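Local structure of ricin B-related lectin (Polyporus squamosus, 5MUA) at residues T199-E204 against D209-V214; S188-A193 against G217-W222; L182-I187 against G270-N275. The protein binds galactose through a ricin-type lectin domain and carries a papain-like protease domain, probably calcium-activated, that binds the inhibitor E-64. All coordinates share one frame; numbering follows the deposited sequence.

Overall arrangement
The three contacts lie in the C-terminal, papain-like part of the chain, and contacts 1 and 2 are nested along the sequence within the loop closed by contact 3. Helix 208-226 serves contact 1 near its start and contact 2 farther along; helix 184-194 serves contacts 2 and 3, whose centres are about 12 Å apart. All are partly buried, yet their chemistry differs. Contact 1 is mainly metal coordination, backed by aromatic packing, with the inhibitor at the subunit interface. Contact 2 is wholly apolar between two helices. Contact 3 lays an exposed arginine on a tyrosine, and contacts 2 and 3 touch at Ser-188 and Tyr-272.

Contact 1: residues T199-E204 against D209-V214; sequences TPWRSE and DDFATV. With CA (calcium ion), chain H; CA (calcium ion), chain I; E64 (N-[N-[1-hydroxycarboxyethyl-carbonyl]leucylamino-butyl]-guanidine), chain K.
Glu-204 and Asp-210 meet through a shared calcium ion: Glu-204 O and Asp-210 OD2 each bind it at 2.4 Å. Asp-209 grips the same ion with both carboxylate oxygens, and its OD2 also reaches the second calcium at 2.3 Å, bridging the pair. A short acid suits this place, since two dications would offset its charge and that of Asp-210. The second ion also takes E64 O4 at 2.3 Å, so metal and inhibitor sites are continuous. Trp-201 holds the terminal carboxylate of the same half of the inhibitor, its NE1 donating to E64 O1, at the indole edge, at 2.7 Å with an N-H...O angle of 157°. Behind this shell Phe-211 packs between the loop and its own helix; with CG opposite the carbonyl carbon (chi1 -77°), the ring is directed at the loop. Its side chain crosses that of Trp-201 at about a right angle, CE2 coming 4.1 Å from Trp-201 CD1, and its edge meets Thr-199 O, 3.5 Å from CZ. Asp-207, with Ser-175 and Asp-176 of the second subunit, adds calcium ligands, making the site intersubunit. Loop 199-204 links helix 184-194 to helix 208-226, whose Ala-212 and Thr-213 pack on strand 233-243.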
loop_
_atom_site.group_PDB
_atom_site.type_symbol
_atom_site.label_atom_id
_atom_site.label_comp_id
_atom_site.label_asym_id
_atom_site.label_seq_id
_atom_site.Cartn_x
_atom_site.Cartn_y
_atom_site.Cartn_z
ATOM N N THR B 199 6.619 -13.807 4.796
ATOM C CA THR B 199 6.327 -12.968 5.989
ATOM C C THR B 199 5.310 -13.721 6.804
ATOM O O THR B 199 4.206 -14.014 6.339
ATOM C CB THR B 199 5.690 -11.634 5.564
ATOM O OG1 THR B 199 6.583 -10.955 4.696
ATOM C CG2 THR B 199 5.311 -10.755 6.769
ATOM N N PRO B 200 5.611 -13.980 8.104
ATOM C CA PRO B 200 4.556 -14.686 8.853
ATOM C C PRO B 200 3.283 -13.823 9.118
ATOM O O PRO B 200 3.419 -12.615 9.332
ATOM C CB PRO B 200 5.259 -15.024 10.219
ATOM C CG PRO B 200 6.739 -14.937 9.971
ATOM C CD PRO B 200 6.909 -13.946 8.789
ATOM N N TRP B 201 2.123 -14.467 9.165
ATOM C CA TRP B 201 0.903 -13.847 9.515
ATOM C C TRP B 201 0.936 -13.584 11.001
ATOM O O TRP B 201 1.211 -14.479 11.783
ATOM C CB TRP B 201 -0.301 -14.690 9.162
ATOM C CG TRP B 201 -1.636 -14.175 9.475
ATOM C CD1 TRP B 201 -2.500 -13.557 8.586
ATOM C CD2 TRP B 201 -2.368 -14.243 10.712
ATOM N NE1 TRP B 201 -3.662 -13.212 9.179
ATOM C CE2 TRP B 201 -3.615 -13.583 10.494
ATOM C CE3 TRP B 201 -2.099 -14.751 11.986
ATOM C CZ2 TRP B 201 -4.579 -13.441 11.487
ATOM C CZ3 TRP B 201 -3.049 -14.585 12.984
ATOM C CH2 TRP B 201 -4.290 -13.954 12.718
ATOM N N ARG B 202 0.595 -12.353 11.387
ATOM C CA ARG B 202 0.446 -12.069 12.833
ATOM C C ARG B 202 -0.753 -11.200 13.012
ATOM O O ARG B 202 -0.946 -10.164 12.290
ATOM C CB ARG B 202 1.696 -11.466 13.427
ATOM C CG ARG B 202 2.981 -12.259 13.158
ATOM C CD ARG B 202 4.187 -11.769 13.987
ATOM N NE ARG B 202 4.751 -10.528 13.403
ATOM C CZ ARG B 202 4.990 -9.406 14.061
ATOM N NH1 ARG B 202 4.757 -9.340 15.394
ATOM N NH2 ARG B 202 5.482 -8.356 13.440
ATOM N N SER B 203 -1.547 -11.556 14.015
ATOM C CA SER B 203 -2.813 -10.934 14.244
ATOM C C SER B 203 -2.677 -9.434 14.478
ATOM O O SER B 203 -1.832 -9.028 15.255
ATOM C CB SER B 203 -3.513 -11.592 15.417
ATOM O OG SER B 203 -4.838 -11.112 15.498
ATOM N N GLU B 204 -3.505 -8.656 13.787
ATOM C CA GLU B 204 -3.501 -7.135 13.794
ATOM C C GLU B 204 -2.277 -6.469 13.214
ATOM O O GLU B 204 -2.388 -5.585 12.330
ATOM C CB GLU B 204 -3.828 -6.586 15.173
ATOM C CG GLU B 204 -5.297 -6.767 15.619
ATOM C CD GLU B 204 -5.646 -8.192 16.041
ATOM O OE1 GLU B 204 -4.790 -8.862 16.669
ATOM O OE2 GLU B 204 -6.800 -8.592 15.754
ATOM N N ASP B 209 -5.425 -7.516 6.259
ATOM C CA ASP B 209 -5.447 -6.173 5.784
ATOM C C ASP B 209 -4.071 -5.692 5.343
ATOM O O ASP B 209 -3.964 -4.949 4.356
ATOM C CB ASP B 209 -6.132 -5.200 6.744
ATOM C CG ASP B 209 -5.439 -5.092 8.124
ATOM O OD1 ASP B 209 -4.495 -4.284 8.262
ATOM O OD2 ASP B 209 -5.849 -5.887 9.012
ATOM N N ASP B 210 -3.035 -6.077 6.050
ATOM C CA ASP B 210 -1.693 -5.604 5.761
ATOM C C ASP B 210 -1.144 -6.279 4.490
ATOM O O ASP B 210 -0.582 -5.638 3.649
ATOM C CB ASP B 210 -0.790 -5.829 6.958
ATOM C CG ASP B 210 -1.298 -5.084 8.157
ATOM O OD1 ASP B 210 -1.231 -3.836 8.108
ATOM O OD2 ASP B 210 -1.869 -5.748 9.045
ATOM N N PHE B 211 -1.354 -7.596 4.381
ATOM C CA PHE B 211 -0.954 -8.303 3.173
ATOM C C PHE B 211 -1.598 -7.669 1.965
ATOM O O PHE B 211 -0.873 -7.437 0.982
ATOM C CB PHE B 211 -1.324 -9.774 3.232
ATOM C CG PHE B 211 -0.401 -10.595 4.107
ATOM C CD1 PHE B 211 0.765 -11.144 3.591
ATOM C CD2 PHE B 211 -0.674 -10.762 5.467
ATOM C CE1 PHE B 211 1.635 -11.845 4.386
ATOM C CE2 PHE B 211 0.180 -11.492 6.276
ATOM C CZ PHE B 211 1.363 -12.011 5.730
ATOM N N ALA B 212 -2.907 -7.397 2.011
ATOM C CA ALA B 212 -3.604 -6.887 0.855
ATOM C C ALA B 212 -3.201 -5.429 0.492
ATOM O O ALA B 212 -3.030 -5.039 -0.665
ATOM C CB ALA B 212 -5.110 -7.059 0.995
ATOM N N THR B 213 -3.032 -4.639 1.531
ATOM C CA THR B 213 -2.648 -3.232 1.323
ATOM C C THR B 213 -1.218 -3.135 0.858
ATOM O O THR B 213 -0.928 -2.340 -0.025
ATOM C CB THR B 213 -2.856 -2.419 2.624
ATOM O OG1 THR B 213 -4.229 -2.394 2.886
ATOM C CG2 THR B 213 -2.393 -0.940 2.455
ATOM N N VAL B 214 -0.296 -3.876 1.472
ATOM C CA VAL B 214 1.087 -3.831 1.123
ATOM C C VAL B 214 1.246 -4.361 -0.332
ATOM O O VAL B 214 2.007 -3.768 -1.090
ATOM C CB VAL B 214 2.008 -4.591 2.119
ATOM C CG1 VAL B 214 3.427 -4.734 1.594
ATOM C CG2 VAL B 214 2.040 -3.837 3.447
HETATM CA CA CA H . -3.773 -5.147 10.414
HETATM CA CA CA I . -6.789 -6.800 10.938
HETATM C C1 E64 K . -7.146 -12.210 8.137
HETATM O O1 E64 K . -6.004 -12.113 8.578
HETATM O O2 E64 K . -7.604 -13.255 7.572
HETATM C C2 E64 K . -8.012 -11.015 8.150
HETATM C C3 E64 K . -7.906 -10.317 9.507
HETATM O O3 E64 K . -8.602 -11.281 10.281
HETATM C C4 E64 K . -8.618 -9.015 9.548
HETATM O O4 E64 K . -8.034 -7.986 9.441
HETATM N N1 E64 K . -9.910 -9.034 9.601
HETATM C C6 E64 K . -10.768 -7.859 9.643
HETATM C C7 E64 K . -11.550 -7.450 8.409
HETATM C C8 E64 K . -10.719 -7.359 7.137
HETATM C C9 E64 K . -9.842 -6.106 7.171
HETATM C C10 E64 K . -11.656 -7.312 6.007
HETATM C C11 E64 K . -11.516 -7.633 10.938
HETATM O O5 E64 K . -12.577 -8.227 11.049
HETATM N N2 E64 K . -11.059 -6.852 11.886
HETATM C C12 E64 K . -11.839 -6.431 13.067
HETATM C C13 E64 K . -12.010 -4.917 13.059
HETATM C C14 E64 K . -12.667 -4.317 14.328
HETATM C C15 E64 K . -13.924 -3.534 13.955
HETATM N N3 E64 K . -14.282 -2.659 15.077
HETATM C C16 E64 K . -15.222 -1.729 15.069
HETATM N N4 E64 K . -16.072 -1.614 14.030
HETATM N N5 E64 K . -15.276 -0.846 16.119
HETATM O O HOH W 1 -8.183 -7.919 12.738
HETATM O O HOH W 2 -2.451 -3.038 10.285
#

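Contact 2: residues S188-A193 against G217-W222; sequences SSIWQA and GAVAKW
The indole of Trp-222 receives Ile-190 over one face, in a CH-pi contact that anchors the packing of helix 184-194 against helix 208-226 in the papain-like domain. Ile-190 CG1 sits 3.5 Å from the centroid of the five-membered ring and only 12° off its normal, while CD1 lies farther toward the six-membered ring. The two side chains cross at about a right angle, which lets the isoleucine branch press onto the flat surface. Trp-222 has CG anti to its backbone N (chi1 -172°), a setting that swings the indole toward the neighbouring helix. Leu-45 and Leu-182, from loops, and Leu-234 of strand 233-243 also touch this tryptophan. The short helical segments cross at 110° with axes 9.8 Å apart; a steep crossing limits the touch to a small patch, here centred on Ile-190. Isoleucine suits that centre because it branches at CB: one arm serves the indole and the other, CG2, turns to the preceding turn of helix 208-226. There small Ala-218 allows a near approach and buried Val-219 adds a methyl, itself backed by Leu-234 and Cys-236. Val-219 and Ile-190 have the nearest CA atoms of the two segments, 6.6 Å apart. Ile-190 CG2 rests 4.0 Å from Val-219 CG2 and 4.1 Å from Ala-218 CB.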
loop_
_atom_site.group_PDB
_atom_site.type_symbol
_atom_site.label_atom_id
_atom_site.label_comp_id
_atom_site.label_asym_id
_atom_site.label_seq_id
_atom_site.Cartn_x
_atom_site.Cartn_y
_atom_site.Cartn_z
ATOM N N SER B 188 2.295 -12.510 -10.370
ATOM C CA SER B 188 3.109 -13.397 -9.597
ATOM C C SER B 188 4.564 -12.982 -9.400
ATOM O O SER B 188 5.111 -13.205 -8.312
ATOM C CB SER B 188 3.004 -14.817 -10.144
ATOM O OG SER B 188 1.713 -15.284 -9.861
ATOM N N SER B 189 5.207 -12.381 -10.396
ATOM C CA SER B 189 6.600 -11.977 -10.259
ATOM C C SER B 189 6.697 -10.819 -9.233
ATOM O O SER B 189 7.590 -10.786 -8.425
ATOM C CB SER B 189 7.270 -11.637 -11.622
ATOM O OG SER B 189 6.875 -10.357 -12.063
ATOM N N ILE B 190 5.737 -9.920 -9.258
ATOM C CA ILE B 190 5.676 -8.800 -8.263
ATOM C C ILE B 190 5.504 -9.375 -6.868
ATOM O O ILE B 190 6.128 -8.923 -5.939
ATOM C CB ILE B 190 4.533 -7.781 -8.584
ATOM C CG1 ILE B 190 4.815 -7.076 -9.892
ATOM C CG2 ILE B 190 4.401 -6.691 -7.469
ATOM C CD1 ILE B 190 3.565 -6.458 -10.540
ATOM N N TRP B 191 4.610 -10.352 -6.741
ATOM C CA TRP B 191 4.285 -10.962 -5.478
ATOM C C TRP B 191 5.500 -11.721 -4.935
ATOM O O TRP B 191 5.845 -11.555 -3.763
ATOM C CB TRP B 191 3.050 -11.879 -5.585
ATOM C CG TRP B 191 2.777 -12.479 -4.233
ATOM C CD1 TRP B 191 2.116 -11.901 -3.246
ATOM C CD2 TRP B 191 3.202 -13.761 -3.754
ATOM N NE1 TRP B 191 2.069 -12.717 -2.130
ATOM C CE2 TRP B 191 2.755 -13.868 -2.420
ATOM C CE3 TRP B 191 3.952 -14.806 -4.306
ATOM C CZ2 TRP B 191 2.989 -14.992 -1.646
ATOM C CZ3 TRP B 191 4.192 -15.963 -3.518
ATOM C CH2 TRP B 191 3.714 -16.029 -2.205
ATOM N N GLN B 192 6.167 -12.497 -5.803
ATOM C CA GLN B 192 7.400 -13.206 -5.444
ATOM C C GLN B 192 8.432 -12.185 -4.950
ATOM O O GLN B 192 9.047 -12.428 -3.921
ATOM C CB GLN B 192 7.970 -14.135 -6.611
ATOM C CG GLN B 192 6.995 -15.313 -6.812
ATOM C CD GLN B 192 7.121 -16.404 -5.766
ATOM O OE1 GLN B 192 7.953 -16.309 -4.872
ATOM N NE2 GLN B 192 6.282 -17.432 -5.864
ATOM N N ALA B 193 8.593 -11.044 -5.622
ATOM C CA ALA B 193 9.575 -10.083 -5.240
ATOM C C ALA B 193 9.238 -9.352 -3.938
ATOM O O ALA B 193 10.140 -8.787 -3.313
ATOM C CB ALA B 193 9.757 -9.059 -6.336
ATOM N N GLY B 217 0.308 -1.743 -2.763
ATOM C CA GLY B 217 1.441 -0.814 -2.909
ATOM C C GLY B 217 2.637 -1.337 -3.667
ATOM O O GLY B 217 3.324 -0.571 -4.453
ATOM N N ALA B 218 2.923 -2.625 -3.491
ATOM C CA ALA B 218 3.996 -3.272 -4.272
ATOM C C ALA B 218 3.757 -3.162 -5.789
ATOM O O ALA B 218 4.678 -2.935 -6.541
ATOM C CB ALA B 218 4.180 -4.735 -3.861
ATOM N N VAL B 219 2.501 -3.332 -6.194
ATOM C CA VAL B 219 2.136 -3.296 -7.627
ATOM C C VAL B 219 2.335 -1.858 -8.061
ATOM O O VAL B 219 2.959 -1.643 -9.110
ATOM C CB VAL B 219 0.714 -3.768 -7.889
ATOM C CG1 VAL B 219 0.379 -3.595 -9.369
ATOM C CG2 VAL B 219 0.646 -5.245 -7.538
ATOM N N ALA B 220 1.887 -0.907 -7.240
ATOM C CA ALA B 220 2.029 0.516 -7.631
ATOM C C ALA B 220 3.539 0.884 -7.813
ATOM O O ALA B 220 3.915 1.575 -8.744
ATOM C CB ALA B 220 1.368 1.414 -6.611
ATOM N N LYS B 221 4.403 0.461 -6.891
ATOM C CA LYS B 221 5.830 0.761 -7.003
ATOM C C LYS B 221 6.423 0.062 -8.201
ATOM O O LYS B 221 7.247 0.647 -8.890
ATOM C CB LYS B 221 6.625 0.414 -5.711
ATOM C CG LYS B 221 6.157 1.196 -4.470
ATOM C CD LYS B 221 6.978 0.832 -3.226
ATOM C CE LYS B 221 8.394 1.391 -3.355
ATOM N NZ LYS B 221 9.237 1.442 -2.121
ATOM N N TRP B 222 6.023 -1.171 -8.453
ATOM C CA TRP B 222 6.502 -1.861 -9.669
ATOM C C TRP B 222 6.171 -1.084 -10.952
ATOM O O TRP B 222 7.025 -0.965 -11.862
ATOM C CB TRP B 222 5.979 -3.297 -9.699
ATOM C CG TRP B 222 6.541 -4.165 -10.801
ATOM C CD1 TRP B 222 7.706 -4.937 -10.783
ATOM C CD2 TRP B 222 5.915 -4.402 -12.053
ATOM N NE1 TRP B 222 7.808 -5.638 -11.995
ATOM C CE2 TRP B 222 6.738 -5.311 -12.784
ATOM C CE3 TRP B 222 4.743 -3.948 -12.624
ATOM C CZ2 TRP B 222 6.359 -5.791 -14.065
ATOM C CZ3 TRP B 222 4.374 -4.401 -13.885
ATOM C CH2 TRP B 222 5.187 -5.306 -14.586
#

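Contact 3: residues L182-I187 against G270-N275; sequences LTRDQI and GTYSAN
A cation-pi stack at the start of helix 184-194 joins Arg-184 to Tyr-272 on strand 271-273. The guanidinium lies flat on the phenol ring, their planes 6° apart and their centres 4.3 Å apart. It is displaced from the middle of the ring: the line from the ring centroid to Arg-184 CZ leans 31° from the normal, and NH1 lies 3.7 Å from Tyr-272 CB. The place over the ring centre belongs instead to Arg-184 CD, a CH-pi contact 3.8 Å from the centroid. Arginine suits this position because its methylene chain and its flat charged end can both lie on one aromatic face. That chain runs extended from CG to NE, passing the tyrosine in the opposite direction, so that CG lies near the phenol end and the guanidinium near CB. Beyond the ring, Arg-184 NH2 forms a salt bridge with Glu-255, which would help fix the rotation of the charged group. At the other end of the tyrosine, OH comes 3.4 Å from Ile-187 CB, one turn farther along the helix, and probably hydrogen-bonds to Ser-188 OG. Ile-187, buried, continues inward to Phe-265 and Phe-215, and Phe-265 also meets the Tyr-272 ring edge-to-face. The helix start is itself secured. Thr-183 at the N-cap accepts from Gln-186 N through OG1 at 3.0 Å, and Gln-186 OE1 accepts in return from Thr-183 N at 2.9 Å, with the donor above the carbonyl plane. Threonine suits an N-cap because its hydroxyl can accept from an N-H of the first turn. Together these exchanges make a capping box, a common N-terminal capping motif of alpha-helices, here adjoining an arginine-tyrosine stack that fastens helix to strand.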
loop_
_atom_site.group_PDB
_atom_site.type_symbol
_atom_site.label_atom_id
_atom_site.label_comp_id
_atom_site.label_asym_id
_atom_site.label_seq_id
_atom_site.Cartn_x
_atom_site.Cartn_y
_atom_site.Cartn_z
ATOM N N LEU B 182 -2.637 -6.538 -16.003
ATOM C CA LEU B 182 -1.448 -7.354 -15.937
ATOM C C LEU B 182 -1.738 -8.805 -16.215
ATOM O O LEU B 182 -2.847 -9.269 -15.978
ATOM C CB LEU B 182 -0.859 -7.288 -14.509
ATOM C CG LEU B 182 -0.448 -5.847 -14.176
ATOM C CD1 LEU B 182 -0.105 -5.838 -12.699
ATOM C CD2 LEU B 182 0.735 -5.344 -15.009
ATOM N N THR B 183 -0.693 -9.527 -16.595
ATOM C CA THR B 183 -0.770 -10.978 -16.704
ATOM C C THR B 183 -0.527 -11.618 -15.354
ATOM O O THR B 183 0.022 -11.013 -14.412
ATOM C CB THR B 183 0.304 -11.548 -17.652
ATOM O OG1 THR B 183 1.606 -11.276 -17.147
ATOM C CG2 THR B 183 0.179 -10.939 -19.113
ATOM N N ARG B 184 -0.918 -12.896 -15.294
ATOM C CA ARG B 184 -0.563 -13.674 -14.110
ATOM C C ARG B 184 0.900 -13.796 -13.861
ATOM O O ARG B 184 1.388 -13.741 -12.716
ATOM C CB ARG B 184 -1.307 -15.030 -14.108
ATOM C CG ARG B 184 -2.751 -14.816 -13.723
ATOM C CD ARG B 184 -3.467 -16.116 -13.424
ATOM N NE ARG B 184 -4.923 -15.970 -13.348
ATOM C CZ ARG B 184 -5.749 -16.925 -12.881
ATOM N NH1 ARG B 184 -5.266 -18.078 -12.378
ATOM N NH2 ARG B 184 -7.060 -16.736 -12.914
ATOM N N ASP B 185 1.681 -13.932 -14.910
ATOM C CA ASP B 185 3.101 -13.994 -14.722
ATOM C C ASP B 185 3.610 -12.761 -14.086
ATOM O O ASP B 185 4.483 -12.805 -13.207
ATOM C CB ASP B 185 3.801 -14.237 -16.061
ATOM C CG ASP B 185 3.668 -15.688 -16.553
ATOM O OD1 ASP B 185 3.360 -16.602 -15.801
ATOM O OD2 ASP B 185 3.936 -15.898 -17.754
ATOM N N GLN B 186 3.071 -11.615 -14.511
ATOM C CA GLN B 186 3.540 -10.367 -13.980
ATOM C C GLN B 186 3.123 -10.165 -12.505
ATOM O O GLN B 186 3.973 -9.789 -11.692
ATOM C CB GLN B 186 3.020 -9.213 -14.814
ATOM C CG GLN B 186 3.711 -9.131 -16.197
ATOM C CD GLN B 186 2.902 -8.323 -17.192
ATOM O OE1 GLN B 186 1.725 -8.025 -16.956
ATOM N NE2 GLN B 186 3.493 -8.020 -18.323
ATOM N N ILE B 187 1.857 -10.437 -12.205
ATOM C CA ILE B 187 1.326 -10.371 -10.850
ATOM C C ILE B 187 2.137 -11.265 -9.971
ATOM O O ILE B 187 2.627 -10.855 -8.917
ATOM C CB ILE B 187 -0.158 -10.731 -10.797
ATOM C CG1 ILE B 187 -0.967 -9.593 -11.488
ATOM C CG2 ILE B 187 -0.666 -10.798 -9.374
ATOM C CD1 ILE B 187 -2.293 -10.129 -11.983
ATOM N N GLY B 270 0.017 -16.049 -2.665
ATOM C CA GLY B 270 0.192 -15.948 -4.118
ATOM C C GLY B 270 -0.795 -16.762 -4.973
ATOM O O GLY B 270 -0.513 -16.969 -6.144
ATOM N N THR B 271 -1.904 -17.223 -4.406
ATOM C CA THR B 271 -2.885 -18.035 -5.098
ATOM C C THR B 271 -4.034 -17.222 -5.605
ATOM O O THR B 271 -4.290 -16.123 -5.119
ATOM C CB THR B 271 -3.395 -19.195 -4.255
ATOM O OG1 THR B 271 -4.022 -18.671 -3.085
ATOM C CG2 THR B 271 -2.251 -20.190 -3.845
ATOM N N TYR B 272 -4.685 -17.757 -6.619
ATOM C CA TYR B 272 -5.742 -17.143 -7.336
ATOM C C TYR B 272 -6.973 -17.974 -7.032
ATOM O O TYR B 272 -6.856 -19.182 -6.782
ATOM C CB TYR B 272 -5.425 -17.157 -8.848
ATOM C CG TYR B 272 -4.271 -16.297 -9.300
ATOM C CD1 TYR B 272 -2.994 -16.765 -9.286
ATOM C CD2 TYR B 272 -4.464 -14.988 -9.750
ATOM C CE1 TYR B 272 -1.936 -15.996 -9.653
ATOM C CE2 TYR B 272 -3.392 -14.216 -10.145
ATOM C CZ TYR B 272 -2.118 -14.720 -10.082
ATOM O OH TYR B 272 -0.968 -14.006 -10.498
ATOM N N SER B 273 -8.137 -17.335 -7.029
ATOM C CA SER B 273 -9.407 -17.980 -6.801
ATOM C C SER B 273 -10.433 -17.321 -7.751
ATOM O O SER B 273 -10.403 -16.097 -7.980
ATOM C CB SER B 273 -9.812 -17.737 -5.362
ATOM O OG SER B 273 -11.203 -17.974 -5.183
ATOM N N ALA B 274 -11.301 -18.130 -8.335
ATOM C CA ALA B 274 -12.415 -17.646 -9.130
ATOM C C ALA B 274 -13.589 -17.248 -8.252
ATOM O O ALA B 274 -14.357 -16.396 -8.663
ATOM C CB ALA B 274 -12.823 -18.704 -10.170
ATOM N N ASN B 275 -13.735 -17.801 -7.036
ATOM C CA ASN B 275 -14.927 -17.528 -6.169
ATOM C C ASN B 275 -14.669 -16.652 -4.901
ATOM O O ASN B 275 -15.552 -16.537 -4.024
ATOM C CB ASN B 275 -15.503 -18.864 -5.671
ATOM C CG ASN B 275 -14.551 -19.607 -4.714
ATOM O OD1 ASN B 275 -13.322 -19.457 -4.767
ATOM N ND2 ASN B 275 -15.126 -20.390 -3.797
#